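Alpha-acetolactate decarboxylase (Bacillus subtilis subsp. subtilis str. 168, PDB 5XNE) catalyses the decarboxylation of (2S)-2-acetolactate to (R)-acetoin with release of carbon dioxide, a step on the route from pyruvate to butane-2,3-diol. Local coordinates at residues 31-36 with 154-159; 35-40 with 124-129. All blocks are in the same frame, centred on the assembly; numbering follows the deposited sequence.

Contact 1. Residues 31-36 with 154-159; sequences GDFGIG and TIVGFL
Phe33 and Phe158 reach one another through different first torsions: CG of Phe33 is anti to its backbone N (chi1 179°), whereas CG of Phe158 is anti to its carbonyl carbon and beside the backbone N. The side chains run antiparallel past one another, and the rings meet as an offset edge-to-face pair with centroids 5.5 Å apart and planes at 84°. Phe33 presents its edge: CE1 stands over one face of Phe158, displaced toward the rim, and CD1 lies 3.8 Å from Phe158 CZ. The same edge of Phe33 also reaches the backbone, where CE1 comes within 3.5 Å of Gly157 O near the plane of the ring. Val156 points its side chain at the end of the same ring, though the modelled approach is too short to be relied on. Ile35 packs from further along its strand. Its CG1, held between the backbone N and the carbonyl carbon, meets the edge of the Phe158 ring at 3.9 Å from CD2, while CG2 rests 3.4 Å from Val156 O. Gly34 adds its CA, 3.9 Å from Phe158 CE2. An alanine in place of Phe33 would probably leave the face of Phe158 without its edge-on partner and open a gap next to Gly157 O. This is near-orthogonal packing (83°) of strands 33-36 and 154-159, which share no hydrogen bond and whose axes approach to 6.4 Å. The contact is fully buried near the centre of the chain. Asp32 and Phe33 form a classic beta bulge opposite Thr76 of strand 73-76, strand 44-48 flanks the other edge of strand 33-37, and Ile35 touches His173 and His175, zinc ligands on strand 171-178, the neighbour of strand 151-160.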
loop_
_atom_site.group_PDB
_atom_site.type_symbol
_atom_site.label_atom_id
_atom_site.label_comp_id
_atom_site.label_asym_id
_atom_site.label_seq_id
_atom_site.Cartn_x
_atom_site.Cartn_y
_atom_site.Cartn_z
ATOM N N GLY B 31 10.936 14.268 -2.954
ATOM C CA GLY B 31 10.394 15.081 -1.892
ATOM C C GLY B 31 11.389 16.043 -1.294
ATOM O O GLY B 31 12.588 15.983 -1.577
ATOM N N ASP B 32 10.868 16.929 -0.456
ATOM C CA ASP B 32 11.707 17.822 0.333
ATOM C C ASP B 32 11.483 17.622 1.827
ATOM O O ASP B 32 11.927 18.419 2.643
ATOM C CB ASP B 32 11.436 19.281 -0.039
ATOM C CG ASP B 32 9.961 19.647 0.023
ATOM O OD1 ASP B 32 9.199 19.075 0.833
ATOM O OD2 ASP B 32 9.559 20.542 -0.764
ATOM N N PHE B 33 10.807 16.527 2.172
ATOM C CA PHE B 33 10.344 16.257 3.525
ATOM C C PHE B 33 10.309 14.742 3.696
ATOM O O PHE B 33 9.854 14.053 2.803
ATOM C CB PHE B 33 8.951 16.864 3.698
ATOM C CG PHE B 33 8.317 16.652 5.043
ATOM C CD1 PHE B 33 7.723 15.429 5.378
ATOM C CD2 PHE B 33 8.223 17.708 5.940
ATOM C CE1 PHE B 33 7.100 15.253 6.592
ATOM C CE2 PHE B 33 7.584 17.545 7.155
ATOM C CZ PHE B 33 6.998 16.314 7.473
ATOM N N GLY B 34 10.801 14.230 4.815
ATOM C CA GLY B 34 10.647 12.801 5.058
ATOM C C GLY B 34 11.376 12.261 6.268
ATOM O O GLY B 34 12.098 12.995 6.962
ATOM N N ILE B 35 11.158 10.967 6.523
ATOM C CA ILE B 35 11.768 10.257 7.655
ATOM C C ILE B 35 12.114 8.842 7.217
ATOM O O ILE B 35 11.683 8.376 6.168
ATOM C CB ILE B 35 10.839 10.185 8.894
ATOM C CG1 ILE B 35 9.529 9.464 8.559
ATOM C CG2 ILE B 35 10.556 11.579 9.454
ATOM C CD1 ILE B 35 8.681 9.121 9.783
ATOM N N GLY B 36 12.916 8.159 8.021
ATOM C CA GLY B 36 13.244 6.781 7.705
ATOM C C GLY B 36 14.514 6.380 8.409
ATOM O O GLY B 36 14.856 6.899 9.481
ATOM N N THR B 154 12.183 20.687 15.760
ATOM C CA THR B 154 11.126 20.308 14.843
ATOM C C THR B 154 10.817 18.832 14.988
ATOM O O THR B 154 11.721 18.013 14.926
ATOM C CB THR B 154 11.524 20.595 13.383
ATOM O OG1 THR B 154 11.743 22.004 13.215
ATOM C CG2 THR B 154 10.440 20.128 12.399
ATOM N N ILE B 155 9.547 18.510 15.203
ATOM C CA ILE B 155 9.063 17.135 15.070
ATOM C C ILE B 155 8.411 17.028 13.706
ATOM O O ILE B 155 7.626 17.882 13.316
ATOM C CB ILE B 155 8.065 16.759 16.161
ATOM C CG1 ILE B 155 8.768 16.677 17.521
ATOM C CG2 ILE B 155 7.380 15.433 15.827
ATOM C CD1 ILE B 155 7.846 16.343 18.682
ATOM N N VAL B 156 8.750 15.983 12.967
ATOM C CA VAL B 156 8.307 15.836 11.598
ATOM C C VAL B 156 8.051 14.364 11.273
ATOM O O VAL B 156 8.806 13.480 11.696
ATOM C CB VAL B 156 9.360 16.425 10.685
ATOM C CG1 VAL B 156 10.603 15.953 11.147
ATOM C CG2 VAL B 156 9.288 15.885 9.361
ATOM N N GLY B 157 6.983 14.104 10.530
ATOM C CA GLY B 157 6.696 12.732 10.145
ATOM C C GLY B 157 5.387 12.627 9.416
ATOM O O GLY B 157 4.967 13.558 8.728
ATOM N N PHE B 158 4.745 11.469 9.559
ATOM C CA PHE B 158 3.578 11.150 8.750
ATOM C C PHE B 158 2.479 10.519 9.575
ATOM O O PHE B 158 2.738 9.824 10.560
ATOM C CB PHE B 158 3.953 10.194 7.614
ATOM C CG PHE B 158 4.931 10.773 6.632
ATOM C CD1 PHE B 158 4.490 11.574 5.589
ATOM C CD2 PHE B 158 6.289 10.515 6.751
ATOM C CE1 PHE B 158 5.380 12.113 4.679
ATOM C CE2 PHE B 158 7.192 11.055 5.841
ATOM C CZ PHE B 158 6.735 11.845 4.798
ATOM N N LEU B 159 1.244 10.789 9.162
ATOM C CA LEU B 159 0.097 10.003 9.615
ATOM C C LEU B 159 -0.304 9.047 8.503
ATOM O O LEU B 159 -0.508 9.450 7.356
ATOM C CB LEU B 159 -1.089 10.886 10.004
ATOM C CG LEU B 159 -2.204 10.056 10.683
ATOM C CD1 LEU B 159 -2.054 9.877 12.218
ATOM C CD2 LEU B 159 -3.567 10.563 10.305
#

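Contact 2. Residues 35-40 with 124-129; sequences IGTFNK and RTVELQ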
loop_
_atom_site.group_PDB
_atom_site.type_symbol
_atom_site.label_atom_id
_atom_site.label_comp_id
_atom_site.label_asym_id
_atom_site.label_seq_id
_atom_site.Cartn_x
_atom_site.Cartn_y
_atom_site.Cartn_z
ATOM N N ILE B 35 11.158 10.967 6.523
ATOM C CA ILE B 35 11.768 10.257 7.655
ATOM C C ILE B 35 12.114 8.842 7.217
ATOM O O ILE B 35 11.683 8.376 6.168
ATOM C CB ILE B 35 10.839 10.185 8.894
ATOM C CG1 ILE B 35 9.529 9.464 8.559
ATOM C CG2 ILE B 35 10.556 11.579 9.454
ATOM C CD1 ILE B 35 8.681 9.121 9.783
ATOM N N GLY B 36 12.916 8.159 8.021
ATOM C CA GLY B 36 13.244 6.781 7.705
ATOM C C GLY B 36 14.514 6.380 8.409
ATOM O O GLY B 36 14.856 6.899 9.481
ATOM N N THR B 37 15.209 5.419 7.819
ATOM C CA THR B 37 16.482 4.990 8.376
ATOM C C THR B 37 17.467 4.792 7.229
ATOM O O THR B 37 17.197 5.160 6.088
ATOM C CB THR B 37 16.319 3.711 9.230
ATOM O OG1 THR B 37 17.550 3.404 9.896
ATOM C CG2 THR B 37 15.877 2.511 8.376
ATOM N N PHE B 38 18.633 4.253 7.557
ATOM C CA PHE B 38 19.723 4.085 6.606
ATOM C C PHE B 38 20.123 2.622 6.539
ATOM O O PHE B 38 19.727 1.838 7.398
ATOM C CB PHE B 38 20.939 4.913 7.015
ATOM C CG PHE B 38 20.711 6.395 6.974
ATOM C CD1 PHE B 38 20.002 7.033 7.982
ATOM C CD2 PHE B 38 21.239 7.149 5.943
ATOM C CE1 PHE B 38 19.793 8.401 7.929
ATOM C CE2 PHE B 38 21.047 8.525 5.902
ATOM C CZ PHE B 38 20.322 9.145 6.888
ATOM N N ASN B 39 20.930 2.272 5.547
ATOM C CA ASN B 39 21.445 0.912 5.479
ATOM C C ASN B 39 22.166 0.550 6.769
ATOM O O ASN B 39 22.784 1.406 7.423
ATOM C CB ASN B 39 22.356 0.735 4.267
ATOM C CG ASN B 39 21.571 0.359 3.015
ATOM O OD1 ASN B 39 20.358 0.624 2.924
ATOM N ND2 ASN B 39 22.244 -0.263 2.046
ATOM N N LYS B 40 22.031 -0.717 7.143
ATOM C CA LYS B 40 22.568 -1.268 8.389
ATOM C C LYS B 40 21.900 -0.691 9.643
ATOM O O LYS B 40 22.374 -0.939 10.748
ATOM C CB LYS B 40 24.090 -1.052 8.469
ATOM C CG LYS B 40 24.835 -1.274 7.159
ATOM C CD LYS B 40 26.352 -1.265 7.386
ATOM C CE LYS B 40 26.774 -2.525 8.136
ATOM N NZ LYS B 40 26.418 -3.782 7.410
ATOM N N ARG B 124 14.593 7.554 20.327
ATOM C CA ARG B 124 15.614 6.533 20.129
ATOM C C ARG B 124 16.389 6.811 18.849
ATOM O O ARG B 124 15.901 7.505 17.953
ATOM C CB ARG B 124 15.009 5.138 20.031
ATOM C CG ARG B 124 14.107 4.961 18.805
ATOM C CD ARG B 124 14.714 3.984 17.788
ATOM N NE ARG B 124 13.999 4.022 16.515
ATOM C CZ ARG B 124 13.036 3.157 16.230
ATOM N NH1 ARG B 124 12.748 2.214 17.138
ATOM N NH2 ARG B 124 12.386 3.206 15.063
ATOM N N THR B 125 17.587 6.249 18.741
ATOM C CA THR B 125 18.280 6.212 17.458
ATOM C C THR B 125 18.744 4.790 17.217
ATOM O O THR B 125 19.572 4.272 17.963
ATOM C CB THR B 125 19.491 7.157 17.395
ATOM O OG1 THR B 125 20.418 6.816 18.440
ATOM C CG2 THR B 125 19.066 8.614 17.544
ATOM N N VAL B 126 18.203 4.142 16.194
ATOM C CA VAL B 126 18.724 2.822 15.827
ATOM C C VAL B 126 20.201 2.966 15.466
ATOM O O VAL B 126 20.634 4.002 14.942
ATOM C CB VAL B 126 17.961 2.172 14.646
ATOM C CG1 VAL B 126 16.542 1.766 15.070
ATOM C CG2 VAL B 126 17.951 3.090 13.430
ATOM N N GLU B 127 20.973 1.926 15.769
ATOM C CA GLU B 127 22.418 1.943 15.565
ATOM C C GLU B 127 22.862 0.900 14.560
ATOM O O GLU B 127 22.203 -0.132 14.391
ATOM C CB GLU B 127 23.164 1.674 16.872
ATOM C CG GLU B 127 22.993 2.703 17.945
ATOM C CD GLU B 127 23.849 2.376 19.165
ATOM O OE1 GLU B 127 23.637 1.302 19.769
ATOM O OE2 GLU B 127 24.747 3.177 19.496
ATOM N N LEU B 128 24.006 1.164 13.943
ATOM C CA LEU B 128 24.565 0.285 12.916
ATOM C C LEU B 128 24.628 -1.165 13.392
ATOM O O LEU B 128 25.118 -1.465 14.484
ATOM C CB LEU B 128 25.957 0.789 12.487
ATOM C CG LEU B 128 26.748 0.164 11.316
ATOM C CD1 LEU B 128 27.972 1.000 10.973
ATOM C CD2 LEU B 128 27.225 -1.251 11.593
ATOM N N GLN B 129 24.128 -2.052 12.537
ATOM C CA GLN B 129 24.069 -3.484 12.782
ATOM C C GLN B 129 25.139 -4.210 11.991
ATOM O O GLN B 129 25.509 -3.778 10.906
ATOM C CB GLN B 129 22.692 -4.036 12.391
ATOM C CG GLN B 129 21.526 -3.352 13.098
ATOM C CD GLN B 129 21.447 -3.735 14.562
ATOM O OE1 GLN B 129 21.361 -4.920 14.902
ATOM N NE2 GLN B 129 21.480 -2.735 15.443
#
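Lys40 and Leu128 extend alongside each other in the same direction. The bend at chi3 (71°) brings Lys40 CE to 3.7 Å from Leu128 CD2, and that at chi4 turns NZ, which is hydrogen-bonded to Tyr133 OH. The backbone of Lys40 makes the polar link: Gln129 N donates to Lys40 O at 2.7 Å, in the carbonyl plane, and the CA of Leu128 adds a C-H...O contact to the same oxygen. Gln129 O is buried here without a hydrogen-bond partner, with Lys40 CE 3.3 Å away. The glutamine side chain folds back through a bend at chi2 (-72°), and its NE2 donates to Glu127 O at 2.9 Å, which fixes the amide. Earlier in the two segments, Thr37 and Val126 meet roughly perpendicularly. Thr37 OG1 lies 3.6 Å from Val126 CG2 and is hydrogen-bonded to Gly43 O. A single backbone hydrogen bond and side-chain packing, with no regular strand pairing, join strand 33-37 and the residues beyond it to the loop between strand 117-124 and helix 136-139. Glu44 OE2, from strand 44-48, makes a salt bridge to Arg124 NE at the end of strand 117-124 and a hydrogen bond to Val126 N in the loop.

How the contacts relate
Both contacts begin from strand 33-37, and their segments overlap at Ile35 and Gly36. Following the chain, residues 31-36 and then 35-40 come first, 124-129 next and 154-159 last. The centres lie about 15 Å apart: contact 1 is about 6 Å from the centre of the chain and wholly buried, contact 2 about 11 Å from it and partly buried. The chain therefore passes from a core packed on strand 151-160 to the loop after strand 117-124, these two strands being antiparallel neighbours. The zinc ion lies about 5 Å from the side chain of Ile35 and about 7 Å from that of Thr37, so this strand runs beside the metal site.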